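Local coordinates for CRISPR-associated protein, Cse1 family (Acidimicrobium ferrooxidans, PDB 4H3T) that probably serves as the large Cse1 subunit of a type I-E CRISPR Cascade complex, which would help recognise invading DNA, at residues A[62-65]-A[66-70]; A[108-112]-A[113-117]; A[153-157]-A[158-162]. The protein carries 1 engineered substitution. One frame throughout, in Å; residues are numbered along the deposited sequence.

Contact 1 of 3, residues A[62-65]-A[66-70]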
loop_
_atom_site.group_PDB
_atom_site.type_symbol
_atom_site.label_atom_id
_atom_site.label_comp_id
_atom_site.label_asym_id
_atom_site.label_seq_id
_atom_site.Cartn_x
_atom_site.Cartn_y
_atom_site.Cartn_z
ATOM N N ALA A 62 9.945 -12.843 -4.182
ATOM C CA ALA A 62 9.830 -14.282 -4.354
ATOM C C ALA A 62 11.042 -14.800 -5.111
ATOM O O ALA A 62 11.576 -15.868 -4.795
ATOM C CB ALA A 62 8.555 -14.623 -5.103
ATOM N N LEU A 63 11.452 -14.067 -6.144
ATOM C CA LEU A 63 12.643 -14.454 -6.949
ATOM C C LEU A 63 13.936 -14.396 -6.084
ATOM O O LEU A 63 14.762 -15.312 -6.149
ATOM C CB LEU A 63 12.667 -13.421 -8.045
ATOM C CG LEU A 63 13.269 -13.605 -9.407
ATOM C CD1 LEU A 63 13.465 -15.110 -9.832
ATOM C CD2 LEU A 63 12.385 -12.844 -10.378
ATOM N N ALA A 64 14.067 -13.364 -5.205
ATOM C CA ALA A 64 15.228 -13.244 -4.308
ATOM C C ALA A 64 15.363 -14.444 -3.378
ATOM O O ALA A 64 16.459 -14.997 -3.298
ATOM C CB ALA A 64 15.157 -11.970 -3.500
ATOM N N TYR A 65 14.257 -14.888 -2.718
ATOM C CA TYR A 65 14.330 -16.065 -1.832
ATOM C C TYR A 65 14.818 -17.317 -2.570
ATOM O O TYR A 65 15.557 -18.157 -2.001
ATOM C CB TYR A 65 12.959 -16.352 -1.204
ATOM C CG TYR A 65 12.615 -15.474 -0.042
ATOM C CD1 TYR A 65 13.272 -15.615 1.184
ATOM C CD2 TYR A 65 11.507 -14.630 -0.094
ATOM C CE1 TYR A 65 12.860 -14.903 2.314
ATOM C CE2 TYR A 65 11.082 -13.929 1.015
ATOM C CZ TYR A 65 11.762 -14.056 2.225
ATOM O OH TYR A 65 11.340 -13.286 3.299
ATOM N N ARG A 66 14.423 -17.449 -3.851
ATOM C CA ARG A 66 14.812 -18.617 -4.660
ATOM C C ARG A 66 16.232 -18.485 -5.157
ATOM O O ARG A 66 16.956 -19.502 -5.171
ATOM C CB ARG A 66 13.848 -18.849 -5.843
ATOM C CG ARG A 66 12.381 -19.139 -5.471
ATOM C CD ARG A 66 12.280 -20.360 -4.553
ATOM N NE ARG A 66 12.659 -21.572 -5.280
ATOM C CZ ARG A 66 12.984 -22.741 -4.734
ATOM N NH1 ARG A 66 13.055 -22.873 -3.409
ATOM N NH2 ARG A 66 13.233 -23.786 -5.503
ATOM N N ILE A 67 16.646 -17.275 -5.600
ATOM C CA ILE A 67 18.035 -17.105 -6.072
ATOM C C ILE A 67 18.993 -17.270 -4.884
ATOM O O ILE A 67 20.024 -17.901 -5.008
ATOM C CB ILE A 67 18.235 -15.722 -6.752
ATOM C CG1 ILE A 67 17.550 -15.646 -8.130
ATOM C CG2 ILE A 67 19.720 -15.396 -6.877
ATOM C CD1 ILE A 67 17.296 -14.214 -8.627
ATOM N N LEU A 68 18.700 -16.620 -3.756
ATOM C CA LEU A 68 19.614 -16.661 -2.618
ATOM C C LEU A 68 19.487 -17.960 -1.790
ATOM O O LEU A 68 20.327 -18.210 -0.905
ATOM C CB LEU A 68 19.297 -15.418 -1.743
ATOM C CG LEU A 68 19.491 -14.055 -2.477
ATOM C CD1 LEU A 68 18.956 -12.910 -1.626
ATOM C CD2 LEU A 68 20.939 -13.777 -2.804
ATOM N N ARG A 69 18.414 -18.765 -2.012
ATOM C CA ARG A 69 18.148 -19.986 -1.246
ATOM C C ARG A 69 18.144 -19.590 0.218
ATOM O O ARG A 69 18.658 -20.260 1.072
ATOM C CB ARG A 69 19.173 -21.086 -1.579
ATOM C CG ARG A 69 19.090 -21.392 -3.077
ATOM C CD ARG A 69 19.883 -22.592 -3.551
ATOM N NE ARG A 69 19.517 -23.823 -2.841
ATOM C CZ ARG A 69 18.415 -24.554 -3.041
ATOM N NH1 ARG A 69 18.207 -25.659 -2.329
ATOM N NH2 ARG A 69 17.503 -24.175 -3.941
ATOM N N GLY A 70 17.465 -18.516 0.501
ATOM C CA GLY A 70 17.458 -17.973 1.840
ATOM C C GLY A 70 17.119 -16.509 1.738
ATOM O O GLY A 70 16.612 -16.079 0.707
HETATM O O HOH W 1 14.582 -20.553 -1.690
#
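Leu63 and Ile67 meet one helical turn apart, each offering its CD1 methyl, with 4.1 Å between Leu63 CD1 and Ile67 CD1. Ile67 has CG1 anti to its carbonyl carbon (chi1 -72°), which lays that branch back along the turn, over Leu63 O. A looser apolar pair, Ala64 CB and Leu68 CD1 at 4.3 Å, follows one residue on. Phe36 of helix 32-37 covers Leu63, Ala64 and Ile67, and Tyr94 of helix 88-98 touches Leu63 and Ile67.

The backbone bonds belong to the last turn of helix 52-68. Ile67 N reaches Leu63 O at 2.8 Å, and Leu68 N reaches Ala64 O equally closely; Arg66 N to Ala62 O is weak. Arg69 then leaves the helix with positive phi (54°), and Gly70 N turns back to Tyr65 O at 3.2 Å, on a lone pair. This is the 6→1 bond of the kind seen at Schellman helix ends. At Gly70's backbone angles a side chain would jam against the carbonyl oxygen of Arg69.

Gly70 O in turn accepts a CA-H...O contact from Tyr65 CA, 3.4 Å away, and lies near Tyr65 CD1, obliquely to the ring. The Tyr65 hydroxyl bonds to Val219 O.

A water also links the two segments, donating to Tyr65 O at 2.6 Å and accepting weakly from Arg66 NH1. Arg66 NE forms a salt bridge with Glu238.

Contact 2 of 3, residues A[108-112]-A[113-117]. With GOL (glycerol), chain B.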
loop_
_atom_site.group_PDB
_atom_site.type_symbol
_atom_site.label_atom_id
_atom_site.label_comp_id
_atom_site.label_asym_id
_atom_site.label_seq_id
_atom_site.Cartn_x
_atom_site.Cartn_y
_atom_site.Cartn_z
ATOM N N GLU A 108 4.086 -23.236 -24.605
ATOM C CA GLU A 108 3.767 -24.232 -23.599
ATOM C C GLU A 108 3.702 -23.645 -22.191
ATOM O O GLU A 108 2.836 -24.051 -21.427
ATOM C CB GLU A 108 4.826 -25.358 -23.688
ATOM C CG GLU A 108 4.672 -26.429 -22.630
ATOM C CD GLU A 108 5.562 -27.655 -22.777
ATOM O OE1 GLU A 108 6.613 -27.567 -23.452
ATOM O OE2 GLU A 108 5.247 -28.677 -22.126
ATOM N N PHE A 109 4.618 -22.732 -21.818
ATOM C CA PHE A 109 4.675 -22.194 -20.472
ATOM C C PHE A 109 4.619 -20.658 -20.425
ATOM O O PHE A 109 5.525 -20.032 -19.872
ATOM C CB PHE A 109 5.984 -22.632 -19.842
ATOM C CG PHE A 109 6.253 -24.101 -19.825
ATOM C CD1 PHE A 109 5.632 -24.917 -18.900
ATOM C CD2 PHE A 109 7.221 -24.653 -20.651
ATOM C CE1 PHE A 109 5.940 -26.279 -18.823
ATOM C CE2 PHE A 109 7.511 -26.018 -20.601
ATOM C CZ PHE A 109 6.871 -26.822 -19.681
ATOM N N PRO A 110 3.665 -20.010 -21.125
ATOM C CA PRO A 110 3.639 -18.541 -21.082
ATOM C C PRO A 110 3.607 -18.053 -19.630
ATOM O O PRO A 110 2.800 -18.507 -18.808
ATOM C CB PRO A 110 2.433 -18.170 -21.891
ATOM C CG PRO A 110 1.558 -19.364 -21.868
ATOM C CD PRO A 110 2.474 -20.555 -21.782
ATOM N N PHE A 111 4.507 -17.102 -19.328
ATOM C CA PHE A 111 4.667 -16.575 -17.977
ATOM C C PHE A 111 3.361 -15.990 -17.428
ATOM O O PHE A 111 2.764 -15.132 -18.070
ATOM C CB PHE A 111 5.750 -15.492 -17.963
ATOM C CG PHE A 111 5.986 -14.888 -16.593
ATOM C CD1 PHE A 111 6.795 -15.519 -15.679
ATOM C CD2 PHE A 111 5.399 -13.681 -16.234
ATOM C CE1 PHE A 111 7.005 -14.972 -14.415
ATOM C CE2 PHE A 111 5.655 -13.109 -14.982
ATOM C CZ PHE A 111 6.461 -13.763 -14.088
ATOM N N PHE A 112 2.922 -16.467 -16.254
ATOM C CA PHE A 112 1.724 -16.030 -15.543
ATOM C C PHE A 112 0.462 -16.184 -16.386
ATOM O O PHE A 112 -0.583 -15.506 -16.152
ATOM C CB PHE A 112 1.917 -14.583 -15.025
ATOM C CG PHE A 112 2.566 -14.431 -13.671
ATOM C CD1 PHE A 112 3.477 -15.373 -13.197
ATOM C CD2 PHE A 112 2.207 -13.387 -12.826
ATOM C CE1 PHE A 112 4.003 -15.261 -11.900
ATOM C CE2 PHE A 112 2.778 -13.256 -11.566
ATOM C CZ PHE A 112 3.741 -14.143 -11.147
ATOM N N GLN A 113 0.512 -17.148 -17.371
ATOM C CA GLN A 113 -0.595 -17.373 -18.282
ATOM C C GLN A 113 -0.936 -18.831 -18.387
ATOM O O GLN A 113 -0.173 -19.697 -17.938
ATOM C CB GLN A 113 -0.251 -16.802 -19.666
ATOM C CG GLN A 113 -0.138 -15.283 -19.705
ATOM C CD GLN A 113 0.604 -14.887 -20.921
ATOM O OE1 GLN A 113 0.070 -14.941 -22.034
ATOM N NE2 GLN A 113 1.902 -14.740 -20.797
ATOM N N VAL A 114 -2.065 -19.091 -19.059
ATOM C CA VAL A 114 -2.569 -20.435 -19.421
ATOM C C VAL A 114 -2.492 -20.514 -20.930
ATOM O O VAL A 114 -3.227 -19.810 -21.624
ATOM C CB VAL A 114 -3.994 -20.671 -18.908
ATOM C CG1 VAL A 114 -4.476 -22.062 -19.342
ATOM C CG2 VAL A 114 -4.049 -20.490 -17.386
ATOM N N ALA A 115 -1.623 -21.381 -21.449
ATOM C CA ALA A 115 -1.351 -21.451 -22.878
ATOM C C ALA A 115 -2.571 -21.732 -23.769
ATOM O O ALA A 115 -2.632 -21.245 -24.917
ATOM C CB ALA A 115 -0.339 -22.546 -23.144
ATOM N N ASP A 116 -3.447 -22.619 -23.330
ATOM C CA ASP A 116 -4.577 -23.019 -24.195
ATOM C C ASP A 116 -5.866 -22.381 -23.725
ATOM O O ASP A 116 -6.910 -22.918 -24.001
ATOM C CB ASP A 116 -4.700 -24.571 -24.139
ATOM C CG ASP A 116 -3.458 -25.280 -24.663
ATOM O OD1 ASP A 116 -3.046 -24.990 -25.830
ATOM O OD2 ASP A 116 -2.871 -26.091 -23.903
ATOM N N LEU A 117 -5.812 -21.343 -22.913
ATOM C CA LEU A 117 -7.043 -20.723 -22.399
ATOM C C LEU A 117 -7.986 -20.278 -23.522
ATOM O O LEU A 117 -7.564 -19.612 -24.446
ATOM C CB LEU A 117 -6.745 -19.523 -21.543
ATOM C CG LEU A 117 -7.838 -19.110 -20.503
ATOM C CD1 LEU A 117 -8.051 -20.181 -19.442
ATOM C CD2 LEU A 117 -7.426 -17.825 -19.812
HETATM C C1 GOL B . 3.313 -19.430 -14.193
HETATM O O1 GOL B . 4.319 -18.729 -14.928
HETATM C C2 GOL B . 2.378 -20.129 -15.147
HETATM O O2 GOL B . 3.025 -21.273 -15.731
HETATM C C3 GOL B . 1.083 -20.510 -14.470
HETATM O O3 GOL B . 0.090 -21.018 -15.374
#
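Gln113 folds its side chain back against the turn that precedes it, and its amide NE2 binds Phe111 O at 2.9 Å. The bond is nearly straight (161° at the hydrogen), and the acceptor lies almost in the plane of the Gln113 amide, although NE2 itself is tilted from the carbonyl plane of Phe111. With CG anti to its carbonyl carbon (chi1 -67°) and an extended chain beyond, Gln113 carries the amide past Phe111 O and alongside the ring of Pro110. The same NE2 gives a second hydrogen bond to Leu104 O, while OE1 accepts from Leu267 N, so both ends of this buried amide are used and its rotation is fixed.

Pro110 is the second large contributor. Its CB lies against the Gln113 amide, 3.6 Å from NE2, and its carbonyl closes a type II beta turn: Gln113 N reaches Pro110 O at 3.0 Å, from well above the carbonyl plane. Phe112, third in that turn, has the positive phi this turn type needs.

Ala115 packs on the CG-CD edge of the proline ring: its CB sits 3.7 Å from Pro110 CD, while Pro110 CG rests near Ala115 CA. Ala115 lies in a further, type I turn, Val114 to Leu117.

A glycerol, probably from the crystallisation liquor, bridges the first turn: its O1 accepts from Phe112 N at 3.0 Å and its O3 donates to Gln113 O.

The whole stretch is loop between helix 88-98 and strand 126-127. Phe111, Phe112 and Gln113 lean on Val165 and Leu164 of helix 157-170, while Val114 pairs through its backbone with Ile265, and the Gln113 side chain takes Leu267 N of the same strand, 263-272.

Contact 3 of 3, residues A[153-157]-A[158-162]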
loop_
_atom_site.group_PDB
_atom_site.type_symbol
_atom_site.label_atom_id
_atom_site.label_comp_id
_atom_site.label_asym_id
_atom_site.label_seq_id
_atom_site.Cartn_x
_atom_site.Cartn_y
_atom_site.Cartn_z
ATOM N N LEU A 153 -5.572 0.829 -28.420
ATOM C CA LEU A 153 -4.110 0.865 -28.238
ATOM C C LEU A 153 -3.579 -0.465 -27.856
ATOM O O LEU A 153 -3.731 -0.870 -26.714
ATOM C CB LEU A 153 -3.594 1.867 -27.189
ATOM C CG LEU A 153 -3.346 3.351 -27.493
ATOM C CD1 LEU A 153 -2.391 3.901 -26.454
ATOM C CD2 LEU A 153 -2.812 3.615 -28.884
ATOM N N ALA A 154 -2.812 -1.092 -28.736
ATOM C CA ALA A 154 -2.197 -2.351 -28.382
ATOM C C ALA A 154 -1.058 -2.096 -27.337
ATOM O O ALA A 154 -0.506 -1.000 -27.273
ATOM C CB ALA A 154 -1.696 -3.011 -29.627
ATOM N N LEU A 155 -0.769 -3.073 -26.489
ATOM C CA LEU A 155 0.308 -2.947 -25.508
ATOM C C LEU A 155 1.614 -3.444 -26.085
ATOM O O LEU A 155 1.647 -4.383 -26.870
ATOM C CB LEU A 155 -0.049 -3.745 -24.233
ATOM C CG LEU A 155 -1.341 -3.313 -23.467
ATOM C CD1 LEU A 155 -1.572 -4.167 -22.228
ATOM C CD2 LEU A 155 -1.284 -1.858 -23.039
ATOM N N SER A 156 2.725 -2.876 -25.625
ATOM C CA SER A 156 4.011 -3.485 -25.899
ATOM C C SER A 156 4.139 -4.744 -25.023
ATOM O O SER A 156 3.452 -4.876 -23.980
ATOM C CB SER A 156 5.157 -2.512 -25.541
ATOM O OG SER A 156 5.141 -2.333 -24.136
ATOM N N PRO A 157 5.050 -5.673 -25.361
ATOM C CA PRO A 157 5.296 -6.831 -24.446
ATOM C C PRO A 157 5.639 -6.402 -22.992
ATOM O O PRO A 157 5.086 -6.956 -22.057
ATOM C CB PRO A 157 6.440 -7.590 -25.144
ATOM C CG PRO A 157 6.262 -7.252 -26.609
ATOM C CD PRO A 157 5.882 -5.763 -26.576
ATOM N N ALA A 158 6.492 -5.393 -22.792
ATOM C CA ALA A 158 6.860 -4.910 -21.444
ATOM C C ALA A 158 5.629 -4.382 -20.679
ATOM O O ALA A 158 5.494 -4.697 -19.496
ATOM C CB ALA A 158 7.910 -3.808 -21.547
ATOM N N GLU A 159 4.740 -3.590 -21.341
ATOM C CA GLU A 159 3.529 -3.075 -20.685
ATOM C C GLU A 159 2.625 -4.210 -20.294
ATOM O O GLU A 159 2.052 -4.223 -19.199
ATOM C CB GLU A 159 2.712 -2.114 -21.569
ATOM C CG GLU A 159 3.402 -0.786 -21.866
ATOM C CD GLU A 159 2.862 0.035 -23.034
ATOM O OE1 GLU A 159 2.345 -0.527 -24.027
ATOM O OE2 GLU A 159 3.071 1.260 -22.997
ATOM N N ALA A 160 2.477 -5.182 -21.203
ATOM C CA ALA A 160 1.563 -6.294 -20.949
ATOM C C ALA A 160 2.070 -7.128 -19.782
ATOM O O ALA A 160 1.283 -7.542 -18.950
ATOM C CB ALA A 160 1.376 -7.173 -22.177
ATOM N N ALA A 161 3.369 -7.354 -19.726
ATOM C CA ALA A 161 3.973 -8.135 -18.611
ATOM C C ALA A 161 3.731 -7.450 -17.261
ATOM O O ALA A 161 3.390 -8.127 -16.287
ATOM C CB ALA A 161 5.449 -8.329 -18.838
ATOM N N ARG A 162 3.935 -6.118 -17.187
ATOM C CA ARG A 162 3.716 -5.391 -15.941
ATOM C C ARG A 162 2.256 -5.491 -15.506
ATOM O O ARG A 162 1.982 -5.815 -14.347
ATOM C CB ARG A 162 4.090 -3.933 -16.083
ATOM C CG ARG A 162 5.569 -3.711 -16.158
ATOM C CD ARG A 162 5.936 -2.254 -16.065
ATOM N NE ARG A 162 5.400 -1.413 -17.123
ATOM C CZ ARG A 162 6.038 -1.014 -18.211
ATOM N NH1 ARG A 162 7.236 -1.496 -18.503
ATOM N NH2 ARG A 162 5.446 -0.194 -19.068
HETATM O O HOH W 2 0.563 0.850 -25.576
#
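Ser156 and Glu159 hold each other in both directions where the chain enters helix 157-170. Glu159 N donates to Ser156 OG at 3.1 Å, and Ser156 N donates to Glu159 OE1 at 2.9 Å in a nearly straight bond (172°). OE1 is met on its anti side, somewhat out of the carboxylate plane. Ser156 sets OG between its own backbone N and carbonyl carbon (chi1 67°), which brings OG into line with the N-H of Glu159; the Glu159 chain runs extended past OG, its CG only 3.3 Å from that oxygen.

The close packing lies on the inner flank. Leu155 points at the first turn and lays CD1 against Ala160, 4.0 Å from Ala160 CA, while its CB and CD2 border the Glu159 carboxylate. Main-chain bonds tighten the start of the helix, Ala160 N to Ser156 O at 3.0 Å and Ala161 N to Pro157 O at 2.9 Å. Ala160 is backed by Val278 and Leu267 of the neighbouring strands.

The side of Ala154 and the carboxylate is looser. A water donates to Ala154 O and, at 2.7 Å, to Glu159 OE1, bridging the two; Ala154 also rests on strands 263-272 and 275-289, and it and Ser156 touch a crystal neighbour. With an alanine in place of Glu159, the amide of Ser156 would probably lose its acceptor and the water one of its two anchors, leaving the incoming loop less firmly set.

Ser156 at the N-cap and Glu159 three residues on thus form a capping box, with Pro157 first in the helix.

Overall arrangement
All three contacts are local, but they treat the chain differently. Contact 1 ends a helix, contact 3 starts one, and contact 2 turns a loop with no regular structure. Contact 1 is the most buried, with apolar side chains and backbone bonds doing most of the work; contacts 2 and 3 are partly buried and rely on a side-chain amide and a carboxylate that bond to backbone. Contacts 2 and 3 have centres about 16 Å apart and share elements: the loop of contact 2 packs on helix 157-170, which contact 3 caps, and both lean on strand 263-272. Contact 1 stands apart, its centre about 23 Å from contact 2's and about 27 Å from contact 3's.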